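PDB 4ECN: leucine-rich repeat protein from Bacteroides thetaiotaomicron, which is of unknown function but is an extracellular leucine-rich repeat protein that probably binds other proteins. Local coordinates for residues A[79-91]-A[102-115]. Sequence-based numbering, arbitrary orientation.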
ATOM      1  N   GLN A  79      27.526 -44.154  28.677  1.00 74.90           N
ATOM      2  CA  GLN A  79      26.440 -44.031  29.639  1.00 74.52           C
ATOM      3  C   GLN A  79      26.308 -42.586  30.081  1.00 78.11           C
ATOM      4  O   GLN A  79      27.273 -41.995  30.564  1.00 78.28           O
ATOM      5  CB  GLN A  79      26.635 -44.952  30.842  1.00 76.71           C
ATOM      6  CG  GLN A  79      25.389 -45.063  31.722  1.00 83.32           C
ATOM      7  CD  GLN A  79      25.557 -46.062  32.839  1.00104.15           C
ATOM      8  OE1 GLN A  79      26.444 -46.934  32.825  1.00 99.50           O
ATOM      9  NE2 GLN A  79      24.668 -45.986  33.813  1.00 97.66           N
ATOM     10  N   LEU A  80      25.120 -42.014  29.878  1.00 73.69           N
ATOM     11  CA  LEU A  80      24.785 -40.645  30.247  1.00 73.04           C
ATOM     12  C   LEU A  80      23.459 -40.606  30.934  1.00 79.24           C
ATOM     13  O   LEU A  80      22.670 -41.526  30.755  1.00 79.53           O
ATOM     14  CB  LEU A  80      24.750 -39.730  29.010  1.00 71.86           C
ATOM     15  CG  LEU A  80      26.068 -39.423  28.317  1.00 75.56           C
ATOM     16  CD1 LEU A  80      25.821 -38.866  26.935  1.00 74.92           C
ATOM     17  CD2 LEU A  80      26.910 -38.474  29.131  1.00 76.30           C
ATOM     18  N   LEU A  81      23.181 -39.543  31.693  1.00 77.53           N
ATOM     19  CA  LEU A  81      21.891 -39.425  32.345  1.00 79.01           C
ATOM     20  C   LEU A  81      20.880 -38.921  31.321  1.00 82.93           C
ATOM     21  O   LEU A  81      21.185 -38.019  30.538  1.00 80.85           O
ATOM     22  CB  LEU A  81      21.961 -38.525  33.582  1.00 79.80           C
ATOM     23  CG  LEU A  81      20.805 -38.716  34.581  1.00 86.56           C
ATOM     24  CD1 LEU A  81      21.322 -38.896  36.009  1.00 87.52           C
ATOM     25  CD2 LEU A  81      19.712 -37.623  34.423  1.00 89.22           C
ATOM     26  N   ALA A  82      19.691 -39.543  31.309  1.00 81.63           N
ATOM     27  CA  ALA A  82      18.610 -39.250  30.364  1.00 81.98           C
ATOM     28  C   ALA A  82      18.250 -37.758  30.345  1.00 86.62           C
ATOM     29  O   ALA A  82      17.921 -37.181  31.385  1.00 87.37           O
ATOM     30  CB  ALA A  82      17.380 -40.077  30.706  1.00 83.79           C
ATOM     31  N   GLY A  83      18.344 -37.164  29.158  1.00 82.48           N
ATOM     32  CA  GLY A  83      18.053 -35.755  28.907  1.00 81.36           C
ATOM     33  C   GLY A  83      18.633 -35.244  27.602  1.00 83.52           C
ATOM     34  O   GLY A  83      19.326 -35.980  26.898  1.00 82.99           O
ATOM     35  N   THR A  84      18.352 -33.977  27.265  1.00 79.09           N
ATOM     36  CA  THR A  84      18.856 -33.386  26.022  1.00 77.66           C
ATOM     37  C   THR A  84      20.264 -32.825  26.255  1.00 81.49           C
ATOM     38  O   THR A  84      20.537 -32.216  27.291  1.00 82.08           O
ATOM     39  CB  THR A  84      17.906 -32.315  25.466  1.00 81.28           C
ATOM     40  OG1 THR A  84      16.546 -32.724  25.648  1.00 81.07           O
ATOM     41  CG2 THR A  84      18.169 -32.015  23.986  1.00 77.41           C
ATOM     42  N   TYR A  85      21.154 -33.080  25.285  1.00 76.21           N
ATOM     43  CA  TYR A  85      22.557 -32.669  25.220  1.00 74.00           C
ATOM     44  C   TYR A  85      22.835 -31.956  23.908  1.00 79.11           C
ATOM     45  O   TYR A  85      22.266 -32.322  22.868  1.00 78.22           O
ATOM     46  CB  TYR A  85      23.485 -33.887  25.344  1.00 73.60           C
ATOM     47  CG  TYR A  85      23.472 -34.598  26.676  1.00 73.98           C
ATOM     48  CD1 TYR A  85      22.413 -35.426  27.035  1.00 76.57           C
ATOM     49  CD2 TYR A  85      24.587 -34.581  27.503  1.00 74.16           C
ATOM     50  CE1 TYR A  85      22.411 -36.117  28.244  1.00 78.01           C
ATOM     51  CE2 TYR A  85      24.611 -35.293  28.702  1.00 75.66           C
ATOM     52  CZ  TYR A  85      23.522 -36.066  29.068  1.00 81.67           C
ATOM     53  OH  TYR A  85      23.534 -36.768  30.249  1.00 80.39           O
ATOM     54  N   LYS A  86      23.726 -30.959  23.939  1.00 76.01           N
ATOM     55  CA  LYS A  86      24.116 -30.252  22.730  1.00 74.61           C
ATOM     56  C   LYS A  86      25.599 -30.489  22.513  1.00 77.80           C
ATOM     57  O   LYS A  86      26.390 -30.183  23.405  1.00 77.80           O
ATOM     58  CB  LYS A  86      23.769 -28.749  22.803  1.00 76.54           C
ATOM     59  CG  LYS A  86      23.986 -28.002  21.472  1.00 92.78           C
ATOM     60  CD  LYS A  86      24.051 -26.467  21.590  1.00 98.40           C
ATOM     61  CE  LYS A  86      25.315 -25.953  22.250  1.00 95.40           C
ATOM     62  NZ  LYS A  86      25.345 -24.469  22.297  1.00 99.39           N
ATOM     63  N   ILE A  87      25.964 -31.102  21.362  1.00 73.66           N
ATOM     64  CA  ILE A  87      27.353 -31.346  20.944  1.00 73.08           C
ATOM     65  C   ILE A  87      27.949 -29.996  20.541  1.00 75.21           C
ATOM     66  O   ILE A  87      27.323 -29.270  19.752  1.00 74.16           O
ATOM     67  CB  ILE A  87      27.466 -32.396  19.791  1.00 76.17           C
ATOM     68  CG1 ILE A  87      26.685 -33.689  20.073  1.00 76.66           C
ATOM     69  CG2 ILE A  87      28.935 -32.686  19.426  1.00 77.37           C
ATOM     70  CD1 ILE A  87      26.373 -34.519  18.774  1.00 81.11           C
ATOM     71  N   VAL A  88      29.128 -29.648  21.096  1.00 70.35           N
ATOM     72  CA  VAL A  88      29.807 -28.385  20.778  1.00 69.17           C
ATOM     73  C   VAL A  88      30.771 -28.644  19.604  1.00 71.27           C
ATOM     74  O   VAL A  88      30.838 -27.856  18.652  1.00 69.32           O
ATOM     75  CB  VAL A  88      30.529 -27.758  22.000  1.00 73.25           C
ATOM     76  CG1 VAL A  88      30.963 -26.324  21.695  1.00 72.84           C
ATOM     77  CG2 VAL A  88      29.635 -27.772  23.229  1.00 73.17           C
ATOM     78  N   GLY A  89      31.467 -29.776  19.691  1.00 67.39           N
ATOM     79  CA  GLY A  89      32.422 -30.244  18.699  1.00 66.26           C
ATOM     80  C   GLY A  89      33.062 -31.534  19.147  1.00 69.02           C
ATOM     81  O   GLY A  89      32.737 -32.050  20.222  1.00 68.99           O
ATOM     82  N   TYR A  90      33.970 -32.066  18.325  1.00 64.90           N
ATOM     83  CA  TYR A  90      34.646 -33.319  18.628  1.00 65.38           C
ATOM     84  C   TYR A  90      36.048 -33.360  18.027  1.00 71.22           C
ATOM     85  O   TYR A  90      36.330 -32.686  17.035  1.00 69.54           O
ATOM     86  CB  TYR A  90      33.824 -34.527  18.122  1.00 66.36           C
ATOM     87  CG  TYR A  90      33.610 -34.584  16.621  1.00 66.58           C
ATOM     88  CD1 TYR A  90      34.534 -35.214  15.785  1.00 69.06           C
ATOM     89  CD2 TYR A  90      32.448 -34.079  16.044  1.00 65.65           C
ATOM     90  CE1 TYR A  90      34.332 -35.280  14.405  1.00 69.53           C
ATOM     91  CE2 TYR A  90      32.242 -34.131  14.666  1.00 65.61           C
ATOM     92  CZ  TYR A  90      33.179 -34.743  13.853  1.00 72.86           C
ATOM     93  OH  TYR A  90      32.961 -34.807  12.500  1.00 76.13           O
ATOM     94  N   TYR A  91      36.916 -34.189  18.624  1.00 70.44           N
ATOM     95  CA  TYR A  91      38.282 -34.393  18.155  1.00 71.17           C
ATOM     96  C   TYR A  91      38.482 -35.864  17.856  1.00 77.75           C
ATOM     97  O   TYR A  91      38.016 -36.698  18.628  1.00 77.87           O
ATOM     98  CB  TYR A  91      39.353 -33.897  19.175  1.00 72.21           C
ATOM     99  CG  TYR A  91      39.123 -32.540  19.821  1.00 72.89           C
ATOM    100  CD1 TYR A  91      38.397 -32.422  21.006  1.00 75.46           C
ATOM    101  CD2 TYR A  91      39.724 -31.391  19.311  1.00 72.20           C
ATOM    102  CE1 TYR A  91      38.205 -31.183  21.624  1.00 76.02           C
ATOM    103  CE2 TYR A  91      39.548 -30.145  19.927  1.00 72.28           C
ATOM    104  CZ  TYR A  91      38.792 -30.048  21.088  1.00 78.87           C
ATOM    105  OH  TYR A  91      38.583 -28.837  21.709  1.00 76.05           O
ATOM    106  N   ALA A 102      39.680 -31.692  14.042  1.00 79.30           N
ATOM    107  CA  ALA A 102      38.900 -30.784  14.907  1.00 77.67           C
ATOM    108  C   ALA A 102      37.563 -30.573  14.241  1.00 80.02           C
ATOM    109  O   ALA A 102      37.458 -29.780  13.302  1.00 79.21           O
ATOM    110  CB  ALA A 102      39.630 -29.463  15.148  1.00 77.85           C
ATOM    111  N   GLY A 103      36.598 -31.394  14.648  1.00 76.18           N
ATOM    112  CA  GLY A 103      35.260 -31.467  14.075  1.00 75.21           C
ATOM    113  C   GLY A 103      34.218 -30.513  14.618  1.00 78.10           C
ATOM    114  O   GLY A 103      34.031 -30.411  15.832  1.00 76.74           O
ATOM    115  N   PRO A 104      33.480 -29.829  13.716  1.00 74.95           N
ATOM    116  CA  PRO A 104      32.406 -28.938  14.181  1.00 74.13           C
ATOM    117  C   PRO A 104      31.091 -29.709  14.341  1.00 79.31           C
ATOM    118  O   PRO A 104      30.826 -30.663  13.602  1.00 77.99           O
ATOM    119  CB  PRO A 104      32.329 -27.887  13.082  1.00 74.97           C
ATOM    120  CG  PRO A 104      32.866 -28.583  11.839  1.00 79.62           C
ATOM    121  CD  PRO A 104      33.565 -29.847  12.239  1.00 75.92           C
ATOM    122  N   ALA A 105      30.271 -29.286  15.307  1.00 78.13           N
ATOM    123  CA  ALA A 105      28.999 -29.922  15.642  1.00 79.39           C
ATOM    124  C   ALA A 105      27.978 -29.893  14.494  1.00 84.79           C
ATOM    125  O   ALA A 105      27.338 -30.913  14.228  1.00 85.15           O
ATOM    126  CB  ALA A 105      28.395 -29.242  16.852  1.00 80.23           C
ATOM    127  N   GLY A 106      27.815 -28.737  13.863  1.00 81.97           N
ATOM    128  CA  GLY A 106      26.850 -28.555  12.788  1.00 82.46           C
ATOM    129  C   GLY A 106      25.531 -28.036  13.318  1.00 89.38           C
ATOM    130  O   GLY A 106      25.470 -27.516  14.440  1.00 88.17           O
ATOM    131  N   ASP A 107      24.465 -28.171  12.504  1.00 89.39           N
ATOM    132  CA  ASP A 107      23.102 -27.726  12.839  1.00 90.64           C
ATOM    133  C   ASP A 107      22.281 -28.901  13.431  1.00 98.15           C
ATOM    134  O   ASP A 107      21.128 -28.725  13.839  1.00 98.94           O
ATOM    135  CB  ASP A 107      22.407 -27.119  11.606  1.00 92.33           C
ATOM    136  CG  ASP A 107      23.140 -25.913  11.038  1.00105.33           C
ATOM    137  OD1 ASP A 107      24.201 -26.109  10.398  1.00106.53           O
ATOM    138  OD2 ASP A 107      22.649 -24.775  11.225  1.00110.71           O
ATOM    139  N   ASP A 108      22.910 -30.090  13.495  1.00 95.96           N
ATOM    140  CA  ASP A 108      22.422 -31.329  14.116  1.00 96.70           C
ATOM    141  C   ASP A 108      23.145 -31.478  15.475  1.00 98.15           C
ATOM    142  O   ASP A 108      23.590 -32.569  15.845  1.00 98.50           O
ATOM    143  CB  ASP A 108      22.669 -32.534  13.164  1.00100.13           C
ATOM    144  CG  ASP A 108      24.124 -32.725  12.711  1.00118.48           C
ATOM    145  OD1 ASP A 108      24.645 -31.838  11.969  1.00118.34           O
ATOM    146  OD2 ASP A 108      24.728 -33.781  13.057  1.00127.65           O
ATOM    147  N   ASN A 109      23.311 -30.343  16.182  1.00 91.75           N
ATOM    148  CA  ASN A 109      24.071 -30.225  17.424  1.00 90.68           C
ATOM    149  C   ASN A 109      23.415 -30.957  18.611  1.00 91.32           C
ATOM    150  O   ASN A 109      24.146 -31.392  19.495  1.00 90.88           O
ATOM    151  CB  ASN A 109      24.293 -28.744  17.794  1.00 91.36           C
ATOM    152  CG  ASN A 109      23.082 -27.828  17.758  1.00115.03           C
ATOM    153  OD1 ASN A 109      21.955 -28.213  17.391  1.00107.65           O
ATOM    154  ND2 ASN A 109      23.312 -26.568  18.110  1.00106.14           N
ATOM    155  N   GLU A 110      22.083 -31.138  18.619  1.00 85.80           N
ATOM    156  CA  GLU A 110      21.397 -31.776  19.747  1.00 84.99           C
ATOM    157  C   GLU A 110      21.196 -33.302  19.581  1.00 85.25           C
ATOM    158  O   GLU A 110      21.034 -33.817  18.470  1.00 84.15           O
ATOM    159  CB  GLU A 110      20.028 -31.124  19.997  1.00 86.37           C
ATOM    160  CG  GLU A 110      20.123 -29.803  20.753  1.00100.73           C
ATOM    161  CD  GLU A 110      18.812 -29.111  21.083  1.00125.01           C
ATOM    162  OE1 GLU A 110      18.191 -28.543  20.155  1.00121.48           O
ATOM    163  OE2 GLU A 110      18.448 -29.067  22.281  1.00115.15           O
ATOM    164  N   LEU A 111      21.223 -34.004  20.737  1.00 79.53           N
ATOM    165  CA  LEU A 111      20.970 -35.435  20.908  1.00 78.74           C
ATOM    166  C   LEU A 111      20.303 -35.650  22.283  1.00 80.90           C
ATOM    167  O   LEU A 111      20.700 -35.026  23.269  1.00 80.90           O
ATOM    168  CB  LEU A 111      22.239 -36.324  20.725  1.00 78.71           C
ATOM    169  CG  LEU A 111      23.447 -36.261  21.687  1.00 82.54           C
ATOM    170  CD1 LEU A 111      23.204 -37.069  22.959  1.00 83.50           C
ATOM    171  CD2 LEU A 111      24.646 -36.922  21.051  1.00 83.12           C
ATOM    172  N   THR A 112      19.293 -36.525  22.347  1.00 75.12           N
ATOM    173  CA  THR A 112      18.585 -36.774  23.602  1.00 73.75           C
ATOM    174  C   THR A 112      18.774 -38.231  24.017  1.00 74.08           C
ATOM    175  O   THR A 112      18.417 -39.132  23.265  1.00 72.32           O
ATOM    176  CB  THR A 112      17.095 -36.404  23.459  1.00 80.37           C
ATOM    177  OG1 THR A 112      16.976 -35.109  22.846  1.00 85.83           O
ATOM    178  CG2 THR A 112      16.360 -36.424  24.780  1.00 73.78           C
ATOM    179  N   VAL A 113      19.363 -38.443  25.212  1.00 70.12           N
ATOM    180  CA  VAL A 113      19.581 -39.749  25.837  1.00 70.51           C
ATOM    181  C   VAL A 113      18.255 -40.175  26.450  1.00 75.76           C
ATOM    182  O   VAL A 113      17.544 -39.325  26.988  1.00 75.76           O
ATOM    183  CB  VAL A 113      20.734 -39.711  26.871  1.00 74.39           C
ATOM    184  CG1 VAL A 113      21.038 -41.096  27.422  1.00 75.38           C
ATOM    185  CG2 VAL A 113      21.993 -39.107  26.270  1.00 73.34           C
ATOM    186  N   VAL A 114      17.886 -41.462  26.324  1.00 72.81           N
ATOM    187  CA  VAL A 114      16.608 -41.977  26.844  1.00 72.84           C
ATOM    188  C   VAL A 114      16.883 -43.046  27.908  1.00 78.50           C
ATOM    189  O   VAL A 114      17.808 -43.850  27.756  1.00 77.01           O
ATOM    190  CB  VAL A 114      15.710 -42.524  25.707  1.00 75.67           C
ATOM    191  CG1 VAL A 114      14.435 -43.162  26.251  1.00 76.10           C
ATOM    192  CG2 VAL A 114      15.377 -41.426  24.697  1.00 74.16           C
ATOM    193  N   SER A 115      16.060 -43.050  28.976  1.00 77.42           N
ATOM    194  CA  SER A 115      16.167 -43.992  30.090  1.00 79.09           C
ATOM    195  C   SER A 115      16.070 -45.428  29.555  1.00 83.41           C
ATOM    196  O   SER A 115      15.055 -45.788  28.941  1.00 84.12           O
ATOM    197  CB  SER A 115      15.088 -43.709  31.137  1.00 83.52           C
ATOM    198  OG  SER A 115      15.369 -44.349  32.372  1.00 93.53           O
TER
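Y85 and L111 face each other as an antiparallel hydrogen-bonded pair, Y85 N giving to L111 O at 2.8 Å and L111 N returning to Y85 O. Their side chains leave on the same side of the sheet. The CB of Y85 lies 4.0 Å from L111 CD1. With CG anti to the carbonyl carbon (chi1 -67°), the ring leans toward V113, whose CG2 sits 3.6 Å from Y85 CE1, while L80 CD1 covers one ring face near the rim. At the tip, Y85 OH gives a 2.7 Å hydrogen bond to L81 O, in the carbonyl plane and on a lone pair. Tyrosine suits this buried place, its ring filling the apolar layer and its hydroxyl tying 83-91 back to the strand before it. A leucine here would probably leave L81 O without this donor and open a gap beside V113 and L80. Strand 83-91 pairs with 102-104 as a beta hairpin and, farther along the same edge, with 110-113, inside a DUF4458 domain of the transthyretin clan; the loop 105-109 links the two partner strands. Where the loop rejoins, I87 N bonds to N109 O at 2.6 Å, and the side chains of I87 and L111 cross at about a right angle, CD1 of I87 against CD2 of L111. These two buried aliphatic side chains also pack on neighbouring strands, I87 on L123 of 118-124 and L111 on F15 of 10-18. At the hairpin end, G103 CA stands over the centre of the Y90 ring, a CH-pi contact of 3.9 Å to the centroid. Glycine suits the spot because a CB would collide with Y90 CE1. On the other face, T84 CG2 lies 3.5 Å from T112 OG1, short polar side chains fitting this exposed surface.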